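Local structure of yeast glycogen phosphorylase (Saccharomyces cerevisiae, 1YGP) at residues D342-F347 against T355-Q360; Y432-F437 against A471-V476; K508-T513 against D870-V875. The protein belongs to the carbohydrate phosphorylase family, whose enzymes have the two-domain GT-B fold, and holds pyridoxal-5'-phosphate in a pocket. All blocks are in the same frame, centred on the assembly; numbering follows the deposited sequence.

How the contacts relate
The three contacts follow one another along the chain and lie on the same side of its centre, with their own centres 20 to 22 Å apart. All three adjoin the nine-stranded mixed sheet: contact 1 leads into strand 361-366, contact 2 pairs two helices beside it, and contact 3 sits on one of its edge strands, 509-511. Helix 389-399 joins the first two, since F357 of contact 1 and I434 of contact 2 both pack on it. Contacts 2 and 3 touch directly, I475 CG2 lying 3.8 Å from F509 CZ. Only contact 3 spans a long sequence gap, bringing the helix near the C-terminus back to this sheet.

Contact 1 of 3, residues D342-F347 against T355-Q360; sequences DILRRF and TEFPDQ. With PO4 (phosphate ion), chain C.
F357 pushes the edge of its ring against the face of F347, a T-shaped pair with centroids 4.7 Å apart and planes at 83°. Followed outward, its CB lies near the far rim of the other ring, at CZ of F347. CD1 then sits over the centre of that ring, 3.5 Å from F347 CG. CE1 is shared between F347 CG and the methyl CD2 of L344, and CZ at the tip meets this same methyl and, at 4.1 Å, CG2 of I343. CG of F347 stands anti to the backbone N (chi1 -177°), carrying the ring toward 355-360; chi2 (70°) turns its face to F357. A flat ring suits the place of F357 because it can give its edge to one aromatic and its tip to aliphatic methyls; L377 and I395 of two further helices touch it as well.

The polar flank of the helix is built differently. D342 OD1 takes weak bonds from NH1 and NH2 of R345, OD2 one from NH2 of R346, together a salt-bridge network. Both long, bent arginines also reach a phosphate ion, probably from the crystallisation liquor: R345 NH2 donates almost straight to O4 (2.8 Å), R346 NE to O1 (3.0 Å). The apolar side packs helix 322-350 on the short helix 357-360 that leads into strand 361-366 of the N-terminal, Rossmann-like domain of the GT-B fold.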
loop_
_atom_site.group_PDB
_atom_site.type_symbol
_atom_site.label_atom_id
_atom_site.label_comp_id
_atom_site.label_asym_id
_atom_site.label_seq_id
_atom_site.Cartn_x
_atom_site.Cartn_y
_atom_site.Cartn_z
ATOM N N ASP A 342 16.541 -16.016 -8.380
ATOM C CA ASP A 342 15.371 -16.853 -8.208
ATOM C C ASP A 342 15.447 -17.991 -9.233
ATOM O O ASP A 342 15.157 -19.136 -8.878
ATOM C CB ASP A 342 14.142 -15.943 -8.365
ATOM C CG ASP A 342 12.827 -16.596 -7.987
ATOM O OD1 ASP A 342 12.767 -17.420 -7.090
ATOM O OD2 ASP A 342 11.817 -16.290 -8.596
ATOM N N ILE A 343 15.958 -17.728 -10.446
ATOM C CA ILE A 343 16.123 -18.737 -11.487
ATOM C C ILE A 343 17.189 -19.752 -11.080
ATOM O O ILE A 343 16.993 -20.925 -11.356
ATOM C CB ILE A 343 16.478 -17.996 -12.807
ATOM C CG1 ILE A 343 15.202 -17.336 -13.314
ATOM C CG2 ILE A 343 17.095 -18.930 -13.856
ATOM C CD1 ILE A 343 15.462 -16.186 -14.305
ATOM N N LEU A 344 18.298 -19.436 -10.412
ATOM C CA LEU A 344 19.234 -20.460 -9.988
ATOM C C LEU A 344 18.775 -21.186 -8.710
ATOM O O LEU A 344 19.106 -22.367 -8.507
ATOM C CB LEU A 344 20.598 -19.863 -9.722
ATOM C CG LEU A 344 21.163 -18.833 -10.677
ATOM C CD1 LEU A 344 22.622 -18.638 -10.379
ATOM C CD2 LEU A 344 21.048 -19.314 -12.109
ATOM N N ARG A 345 18.001 -20.539 -7.820
ATOM C CA ARG A 345 17.557 -21.181 -6.587
ATOM C C ARG A 345 16.682 -22.385 -6.915
ATOM O O ARG A 345 16.890 -23.510 -6.452
ATOM C CB ARG A 345 16.746 -20.227 -5.723
ATOM C CG ARG A 345 16.499 -20.955 -4.414
ATOM C CD ARG A 345 15.293 -20.615 -3.560
ATOM N NE ARG A 345 14.087 -20.831 -4.313
ATOM C CZ ARG A 345 13.472 -19.774 -4.833
ATOM N NH1 ARG A 345 13.960 -18.527 -4.655
ATOM N NH2 ARG A 345 12.385 -19.969 -5.577
ATOM N N ARG A 346 15.714 -22.136 -7.783
ATOM C CA ARG A 346 14.803 -23.157 -8.247
ATOM C C ARG A 346 15.611 -24.294 -8.871
ATOM O O ARG A 346 15.337 -25.457 -8.568
ATOM C CB ARG A 346 13.872 -22.495 -9.230
ATOM C CG ARG A 346 12.720 -23.359 -9.664
ATOM C CD ARG A 346 11.689 -22.566 -10.456
ATOM N NE ARG A 346 11.156 -21.496 -9.633
ATOM C CZ ARG A 346 11.283 -20.223 -10.007
ATOM N NH1 ARG A 346 11.890 -19.899 -11.150
ATOM N NH2 ARG A 346 10.859 -19.259 -9.185
ATOM N N PHE A 347 16.682 -23.986 -9.638
ATOM C CA PHE A 347 17.534 -24.990 -10.299
ATOM C C PHE A 347 18.221 -25.872 -9.277
ATOM O O PHE A 347 18.289 -27.097 -9.453
ATOM C CB PHE A 347 18.648 -24.359 -11.169
ATOM C CG PHE A 347 19.519 -25.357 -11.937
ATOM C CD1 PHE A 347 18.990 -26.088 -13.014
ATOM C CD2 PHE A 347 20.859 -25.542 -11.570
ATOM C CE1 PHE A 347 19.796 -26.993 -13.715
ATOM C CE2 PHE A 347 21.662 -26.449 -12.272
ATOM C CZ PHE A 347 21.131 -27.175 -13.346
ATOM N N THR A 355 26.438 -28.516 -15.286
ATOM C CA THR A 355 26.568 -28.775 -16.711
ATOM C C THR A 355 25.251 -29.042 -17.414
ATOM O O THR A 355 25.213 -28.994 -18.638
ATOM C CB THR A 355 27.535 -29.951 -16.920
ATOM O OG1 THR A 355 27.398 -30.887 -15.843
ATOM C CG2 THR A 355 28.970 -29.424 -16.982
ATOM N N GLU A 356 24.165 -29.296 -16.677
ATOM C CA GLU A 356 22.863 -29.476 -17.286
ATOM C C GLU A 356 22.001 -28.222 -17.297
ATOM O O GLU A 356 20.902 -28.235 -17.875
ATOM C CB GLU A 356 22.076 -30.526 -16.584
ATOM C CG GLU A 356 22.786 -31.844 -16.559
ATOM C CD GLU A 356 21.843 -32.953 -16.161
ATOM O OE1 GLU A 356 21.182 -32.846 -15.126
ATOM O OE2 GLU A 356 21.780 -33.926 -16.905
ATOM N N PHE A 357 22.472 -27.111 -16.709
ATOM C CA PHE A 357 21.742 -25.851 -16.712
ATOM C C PHE A 357 21.243 -25.518 -18.114
ATOM O O PHE A 357 20.014 -25.425 -18.205
ATOM C CB PHE A 357 22.623 -24.693 -16.188
ATOM C CG PHE A 357 21.817 -23.501 -15.694
ATOM C CD1 PHE A 357 21.076 -23.604 -14.507
ATOM C CD2 PHE A 357 21.814 -22.305 -16.410
ATOM C CE1 PHE A 357 20.336 -22.514 -14.033
ATOM C CE2 PHE A 357 21.070 -21.225 -15.922
ATOM C CZ PHE A 357 20.334 -21.321 -14.740
ATOM N N PRO A 358 21.996 -25.464 -19.238
ATOM C CA PRO A 358 21.454 -25.165 -20.561
ATOM C C PRO A 358 20.367 -26.136 -20.985
ATOM O O PRO A 358 19.463 -25.796 -21.738
ATOM C CB PRO A 358 22.629 -25.214 -21.470
ATOM C CG PRO A 358 23.769 -24.889 -20.562
ATOM C CD PRO A 358 23.417 -25.749 -19.368
ATOM N N ASP A 359 20.383 -27.370 -20.499
ATOM C CA ASP A 359 19.353 -28.309 -20.898
ATOM C C ASP A 359 18.061 -28.046 -20.134
ATOM O O ASP A 359 17.000 -28.540 -20.510
ATOM C CB ASP A 359 19.865 -29.731 -20.650
ATOM C CG ASP A 359 21.167 -30.023 -21.390
ATOM O OD1 ASP A 359 21.194 -29.884 -22.615
ATOM O OD2 ASP A 359 22.159 -30.376 -20.744
ATOM N N GLN A 360 18.119 -27.301 -19.035
ATOM C CA GLN A 360 16.940 -27.013 -18.247
ATOM C C GLN A 360 16.484 -25.557 -18.260
ATOM O O GLN A 360 15.304 -25.308 -18.030
ATOM C CB GLN A 360 17.185 -27.438 -16.804
ATOM C CG GLN A 360 17.465 -28.915 -16.612
ATOM C CD GLN A 360 16.296 -29.816 -16.990
ATOM O OE1 GLN A 360 15.224 -29.742 -16.404
ATOM N NE2 GLN A 360 16.426 -30.711 -17.964
HETATM P P PO4 C . 9.741 -22.307 -6.468
HETATM O O1 PO4 C . 9.379 -23.031 -7.701
HETATM O O2 PO4 C . 9.422 -20.882 -6.672
HETATM O O3 PO4 C . 8.965 -22.832 -5.308
HETATM O O4 PO4 C . 11.178 -22.470 -6.175
#

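Contact 2 of 3, residues Y432-F437 against A471-V476; sequences YDINWF and AFLAIV
I434 of helix 425-445 reaches across to L473 and V476 of helix 470-477, a small helix-helix packing in the N-terminal, Rossmann-like domain of the GT-B fold. The denser part centres on a single methyl. CG2 of I434 comes within 4.0 Å of L473 CD1, and within 4.3 Å of V476 CG1. L473 and V476 stand three residues apart, almost one helical turn, and therefore present their methyls on the same side of the helix. Chi1 of I434 (-78°) sets CG2 anti to the backbone N, one branch for L473 and V476, while CG1 takes the other direction; a beta-branched residue thus serves two directions from one position. The side chains of L473 and I434 cross at about a right angle. Both sides of the contact have further apolar neighbours: I434 packs also on W389 and W393 of helix 389-399, and V476 divides its surface with F500 and Y504 of helix 498-504.

Even so, the two segments bury only about 100 Å² between them, with no hydrogen bond across. Away from this apolar patch, helix 425-445 turns W436 outward; this residue is exposed, and its NE1 makes a weak bond to E440 OE2. N435, next to I434 in the chain, is by contrast a buried polar residue off the contact, and an amide suits such a place because both its ends can be used: OD1 accepts from the backbone N of I458, and ND2 bonds OG of S457.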
loop_
_atom_site.group_PDB
_atom_site.type_symbol
_atom_site.label_atom_id
_atom_site.label_comp_id
_atom_site.label_asym_id
_atom_site.label_seq_id
_atom_site.Cartn_x
_atom_site.Cartn_y
_atom_site.Cartn_z
ATOM N N TYR A 432 35.317 -6.878 -19.323
ATOM C CA TYR A 432 36.622 -6.778 -19.954
ATOM C C TYR A 432 37.131 -8.167 -20.304
ATOM O O TYR A 432 37.573 -8.370 -21.438
ATOM C CB TYR A 432 37.597 -6.073 -19.027
ATOM C CG TYR A 432 37.462 -4.552 -19.045
ATOM C CD1 TYR A 432 36.866 -3.925 -20.137
ATOM C CD2 TYR A 432 37.986 -3.773 -18.006
ATOM C CE1 TYR A 432 36.798 -2.547 -20.212
ATOM C CE2 TYR A 432 37.913 -2.385 -18.075
ATOM C CZ TYR A 432 37.315 -1.785 -19.188
ATOM O OH TYR A 432 37.212 -0.411 -19.292
ATOM N N ASP A 433 37.000 -9.157 -19.420
ATOM C CA ASP A 433 37.440 -10.511 -19.726
ATOM C C ASP A 433 36.730 -11.154 -20.901
ATOM O O ASP A 433 37.381 -11.659 -21.822
ATOM C CB ASP A 433 37.250 -11.421 -18.535
ATOM C CG ASP A 433 38.320 -11.346 -17.454
ATOM O OD1 ASP A 433 39.103 -10.393 -17.390
ATOM O OD2 ASP A 433 38.351 -12.276 -16.652
ATOM N N ILE A 434 35.397 -11.093 -20.886
ATOM C CA ILE A 434 34.534 -11.609 -21.938
ATOM C C ILE A 434 34.995 -11.047 -23.284
ATOM O O ILE A 434 35.252 -11.787 -24.240
ATOM C CB ILE A 434 33.070 -11.195 -21.544
ATOM C CG1 ILE A 434 32.556 -12.143 -20.442
ATOM C CG2 ILE A 434 32.145 -11.200 -22.770
ATOM C CD1 ILE A 434 31.198 -11.777 -19.788
ATOM N N ASN A 435 35.182 -9.727 -23.347
ATOM C CA ASN A 435 35.592 -9.042 -24.568
ATOM C C ASN A 435 36.965 -9.487 -25.028
ATOM O O ASN A 435 37.197 -9.608 -26.232
ATOM C CB ASN A 435 35.642 -7.526 -24.373
ATOM C CG ASN A 435 35.881 -6.786 -25.683
ATOM O OD1 ASN A 435 35.083 -6.842 -26.602
ATOM N ND2 ASN A 435 36.915 -6.002 -25.894
ATOM N N TRP A 436 37.864 -9.772 -24.076
ATOM C CA TRP A 436 39.233 -10.145 -24.385
ATOM C C TRP A 436 39.268 -11.440 -25.153
ATOM O O TRP A 436 39.790 -11.487 -26.270
ATOM C CB TRP A 436 40.080 -10.324 -23.118
ATOM C CG TRP A 436 41.528 -10.639 -23.453
ATOM C CD1 TRP A 436 41.989 -11.917 -23.294
ATOM C CD2 TRP A 436 42.478 -9.764 -23.939
ATOM N NE1 TRP A 436 43.238 -11.864 -23.688
ATOM C CE2 TRP A 436 43.581 -10.622 -24.075
ATOM C CE3 TRP A 436 42.610 -8.416 -24.282
ATOM C CZ2 TRP A 436 44.814 -10.149 -24.545
ATOM C CZ3 TRP A 436 43.840 -7.937 -24.754
ATOM C CH2 TRP A 436 44.933 -8.797 -24.882
ATOM N N PHE A 437 38.712 -12.491 -24.576
ATOM C CA PHE A 437 38.728 -13.747 -25.271
ATOM C C PHE A 437 37.969 -13.653 -26.600
ATOM O O PHE A 437 38.433 -14.212 -27.596
ATOM C CB PHE A 437 38.132 -14.790 -24.359
ATOM C CG PHE A 437 38.926 -14.979 -23.074
ATOM C CD1 PHE A 437 40.275 -15.328 -23.113
ATOM C CD2 PHE A 437 38.295 -14.818 -21.841
ATOM C CE1 PHE A 437 40.973 -15.512 -21.919
ATOM C CE2 PHE A 437 39.005 -15.006 -20.656
ATOM C CZ PHE A 437 40.343 -15.352 -20.694
ATOM N N ALA A 471 24.351 -4.211 -26.768
ATOM C CA ALA A 471 23.871 -5.105 -27.822
ATOM C C ALA A 471 24.961 -6.052 -28.321
ATOM O O ALA A 471 24.683 -7.226 -28.582
ATOM C CB ALA A 471 23.365 -4.332 -29.035
ATOM N N PHE A 472 26.221 -5.605 -28.383
ATOM C CA PHE A 472 27.299 -6.505 -28.774
ATOM C C PHE A 472 27.596 -7.523 -27.665
ATOM O O PHE A 472 27.838 -8.699 -27.976
ATOM C CB PHE A 472 28.545 -5.719 -29.073
ATOM C CG PHE A 472 28.428 -4.799 -30.278
ATOM C CD1 PHE A 472 27.236 -4.666 -31.005
ATOM C CD2 PHE A 472 29.553 -4.067 -30.654
ATOM C CE1 PHE A 472 27.175 -3.806 -32.093
ATOM C CE2 PHE A 472 29.482 -3.207 -31.747
ATOM C CZ PHE A 472 28.296 -3.077 -32.463
ATOM N N LEU A 473 27.545 -7.143 -26.371
ATOM C CA LEU A 473 27.686 -8.084 -25.271
ATOM C C LEU A 473 26.571 -9.131 -25.315
ATOM O O LEU A 473 26.790 -10.322 -25.013
ATOM C CB LEU A 473 27.634 -7.326 -23.948
ATOM C CG LEU A 473 27.632 -8.032 -22.575
ATOM C CD1 LEU A 473 28.772 -9.033 -22.391
ATOM C CD2 LEU A 473 27.756 -6.927 -21.541
ATOM N N ALA A 474 25.364 -8.695 -25.711
ATOM C CA ALA A 474 24.242 -9.598 -25.815
ATOM C C ALA A 474 24.464 -10.560 -26.974
ATOM O O ALA A 474 24.182 -11.740 -26.770
ATOM C CB ALA A 474 22.965 -8.830 -26.049
ATOM N N ILE A 475 24.999 -10.169 -28.157
ATOM C CA ILE A 475 25.265 -11.118 -29.252
ATOM C C ILE A 475 26.294 -12.141 -28.781
ATOM O O ILE A 475 26.076 -13.346 -28.893
ATOM C CB ILE A 475 25.892 -10.522 -30.526
ATOM C CG1 ILE A 475 25.314 -9.216 -31.016
ATOM C CG2 ILE A 475 25.655 -11.574 -31.577
ATOM C CD1 ILE A 475 23.844 -9.163 -31.401
ATOM N N VAL A 476 27.413 -11.664 -28.234
ATOM C CA VAL A 476 28.467 -12.532 -27.728
ATOM C C VAL A 476 28.002 -13.456 -26.601
ATOM O O VAL A 476 28.544 -14.559 -26.505
ATOM C CB VAL A 476 29.650 -11.642 -27.267
ATOM C CG1 VAL A 476 30.737 -12.430 -26.596
ATOM C CG2 VAL A 476 30.287 -11.023 -28.488
#

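Contact 3 of 3, residues K508-T513 against D870-V875; sequences KFVNVT and DTIWNV
The carbonyl O of V510 shares the hydroxyl of S489 with ND2 of N511, so one OG holds two neighbouring groups of the edge strand. The V510 side chain points toward helix 861-873 and meets I872. CG1 of V510 lies 3.8 Å from CD1 of I872, and CG2 of V512 approaches the same methyl to 4.3 Å. Being two apart in an extended chain, the valines point toward the helix together, while N511 between them points away from it. Beta-branched valine suits such a strand position. I872 needs its greater length: with chi2 at 174° its CG1 arm is extended, and CD1 at the tip faces both valines. The side chains of V510 and I872 lie alongside, pointing opposite ways.

Strand 509-511 is an edge strand of the nine-stranded sheet and is parallel to strand 478-483, with V510 bonded through its backbone to V481 and G483. The helix comes from the end of the chain, after the second, six-stranded sheet, and returns to the first domain, as the C-terminal helix commonly does in GT-B proteins. W873 NE1 bonds Q364 OE1, tying the helix to strand 361-366 too, and K97 NZ adds a second tie at the helix end by bonding the carbonyl O of W873. N874, just after the helix, has positive phi (52°), a left-handed conformation that asparagine adopts readily.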
loop_
_atom_site.group_PDB
_atom_site.type_symbol
_atom_site.label_atom_id
_atom_site.label_comp_id
_atom_site.label_asym_id
_atom_site.label_seq_id
_atom_site.Cartn_x
_atom_site.Cartn_y
_atom_site.Cartn_z
ATOM N N LYS A 508 23.173 -18.184 -36.492
ATOM C CA LYS A 508 22.906 -17.618 -35.175
ATOM C C LYS A 508 21.849 -16.515 -35.203
ATOM O O LYS A 508 21.377 -16.070 -34.157
ATOM C CB LYS A 508 24.214 -17.052 -34.608
ATOM C CG LYS A 508 24.233 -16.778 -33.115
ATOM C CD LYS A 508 25.362 -15.806 -32.867
ATOM C CE LYS A 508 25.527 -15.398 -31.404
ATOM N NZ LYS A 508 26.257 -16.367 -30.606
ATOM N N PHE A 509 21.480 -16.035 -36.381
ATOM C CA PHE A 509 20.630 -14.887 -36.534
ATOM C C PHE A 509 19.415 -15.378 -37.274
ATOM O O PHE A 509 19.442 -15.769 -38.434
ATOM C CB PHE A 509 21.354 -13.814 -37.323
ATOM C CG PHE A 509 22.543 -13.209 -36.589
ATOM C CD1 PHE A 509 23.776 -13.865 -36.554
ATOM C CD2 PHE A 509 22.405 -11.975 -35.962
ATOM C CE1 PHE A 509 24.855 -13.280 -35.894
ATOM C CE2 PHE A 509 23.494 -11.392 -35.302
ATOM C CZ PHE A 509 24.719 -12.044 -35.267
ATOM N N VAL A 510 18.337 -15.314 -36.525
ATOM C CA VAL A 510 17.037 -15.839 -36.880
ATOM C C VAL A 510 15.956 -14.742 -37.009
ATOM O O VAL A 510 16.161 -13.540 -36.738
ATOM C CB VAL A 510 16.878 -16.896 -35.751
ATOM C CG1 VAL A 510 15.479 -17.083 -35.199
ATOM C CG2 VAL A 510 17.390 -18.178 -36.378
ATOM N N ASN A 511 14.773 -15.120 -37.474
ATOM C CA ASN A 511 13.665 -14.195 -37.515
ATOM C C ASN A 511 12.418 -14.825 -36.914
ATOM O O ASN A 511 12.150 -15.992 -37.192
ATOM C CB ASN A 511 13.311 -13.792 -38.929
ATOM C CG ASN A 511 12.070 -12.908 -38.880
ATOM O OD1 ASN A 511 10.963 -13.275 -39.269
ATOM N ND2 ASN A 511 12.152 -11.742 -38.281
ATOM N N VAL A 512 11.682 -14.130 -36.055
ATOM C CA VAL A 512 10.360 -14.579 -35.659
ATOM C C VAL A 512 9.520 -13.301 -35.662
ATOM O O VAL A 512 9.662 -12.411 -34.828
ATOM C CB VAL A 512 10.313 -15.197 -34.254
ATOM C CG1 VAL A 512 8.906 -15.733 -34.080
ATOM C CG2 VAL A 512 11.317 -16.335 -34.056
ATOM N N THR A 513 8.712 -13.152 -36.703
ATOM C CA THR A 513 7.777 -12.055 -36.869
ATOM C C THR A 513 6.801 -12.067 -35.714
ATOM O O THR A 513 6.293 -13.118 -35.317
ATOM C CB THR A 513 7.057 -12.244 -38.211
ATOM O OG1 THR A 513 8.095 -12.095 -39.192
ATOM C CG2 THR A 513 5.898 -11.286 -38.449
ATOM N N ASP A 870 10.205 -23.996 -30.851
ATOM C CA ASP A 870 10.886 -24.983 -31.645
ATOM C C ASP A 870 12.248 -24.610 -32.188
ATOM O O ASP A 870 13.071 -25.520 -32.330
ATOM C CB ASP A 870 9.971 -25.382 -32.780
ATOM C CG ASP A 870 8.689 -26.040 -32.272
ATOM O OD1 ASP A 870 8.729 -26.723 -31.234
ATOM O OD2 ASP A 870 7.651 -25.859 -32.926
ATOM N N THR A 871 12.585 -23.358 -32.488
ATOM C CA THR A 871 13.905 -23.120 -33.045
ATOM C C THR A 871 14.926 -22.663 -32.015
ATOM O O THR A 871 16.113 -22.998 -32.064
ATOM C CB THR A 871 13.810 -22.084 -34.189
ATOM O OG1 THR A 871 13.337 -20.855 -33.666
ATOM C CG2 THR A 871 12.852 -22.553 -35.268
ATOM N N ILE A 872 14.444 -21.905 -31.035
ATOM C CA ILE A 872 15.336 -21.280 -30.087
ATOM C C ILE A 872 15.366 -21.979 -28.749
ATOM O O ILE A 872 16.433 -22.392 -28.299
ATOM C CB ILE A 872 14.900 -19.783 -29.961
ATOM C CG1 ILE A 872 15.016 -19.106 -31.361
ATOM C CG2 ILE A 872 15.763 -19.068 -28.923
ATOM C CD1 ILE A 872 14.512 -17.667 -31.558
ATOM N N TRP A 873 14.222 -22.101 -28.087
ATOM C CA TRP A 873 14.226 -22.615 -26.735
ATOM C C TRP A 873 14.345 -24.125 -26.613
ATOM O O TRP A 873 14.782 -24.647 -25.589
ATOM C CB TRP A 873 12.956 -22.160 -26.007
ATOM C CG TRP A 873 12.791 -20.649 -25.851
ATOM C CD1 TRP A 873 13.861 -19.777 -25.801
ATOM C CD2 TRP A 873 11.583 -19.994 -25.823
ATOM N NE1 TRP A 873 13.330 -18.582 -25.767
ATOM C CE2 TRP A 873 11.992 -18.651 -25.777
ATOM C CE3 TRP A 873 10.228 -20.340 -25.831
ATOM C CZ2 TRP A 873 11.053 -17.628 -25.751
ATOM C CZ3 TRP A 873 9.294 -19.313 -25.799
ATOM C CH2 TRP A 873 9.699 -17.973 -25.763
ATOM N N ASN A 874 13.881 -24.820 -27.657
ATOM C CA ASN A 874 13.815 -26.273 -27.732
ATOM C C ASN A 874 13.095 -26.747 -26.490
ATOM O O ASN A 874 13.549 -27.541 -25.671
ATOM C CB ASN A 874 15.221 -26.869 -27.833
ATOM C CG ASN A 874 15.944 -26.298 -29.048
ATOM O OD1 ASN A 874 16.975 -25.636 -28.935
ATOM N ND2 ASN A 874 15.449 -26.457 -30.271
ATOM N N VAL A 875 11.882 -26.220 -26.412
ATOM C CA VAL A 875 11.029 -26.430 -25.267
ATOM C C VAL A 875 9.761 -27.154 -25.738
ATOM O O VAL A 875 9.283 -26.918 -26.850
ATOM C CB VAL A 875 10.871 -24.983 -24.700
ATOM C CG1 VAL A 875 9.442 -24.521 -24.663
ATOM C CG2 VAL A 875 11.477 -24.965 -23.311
#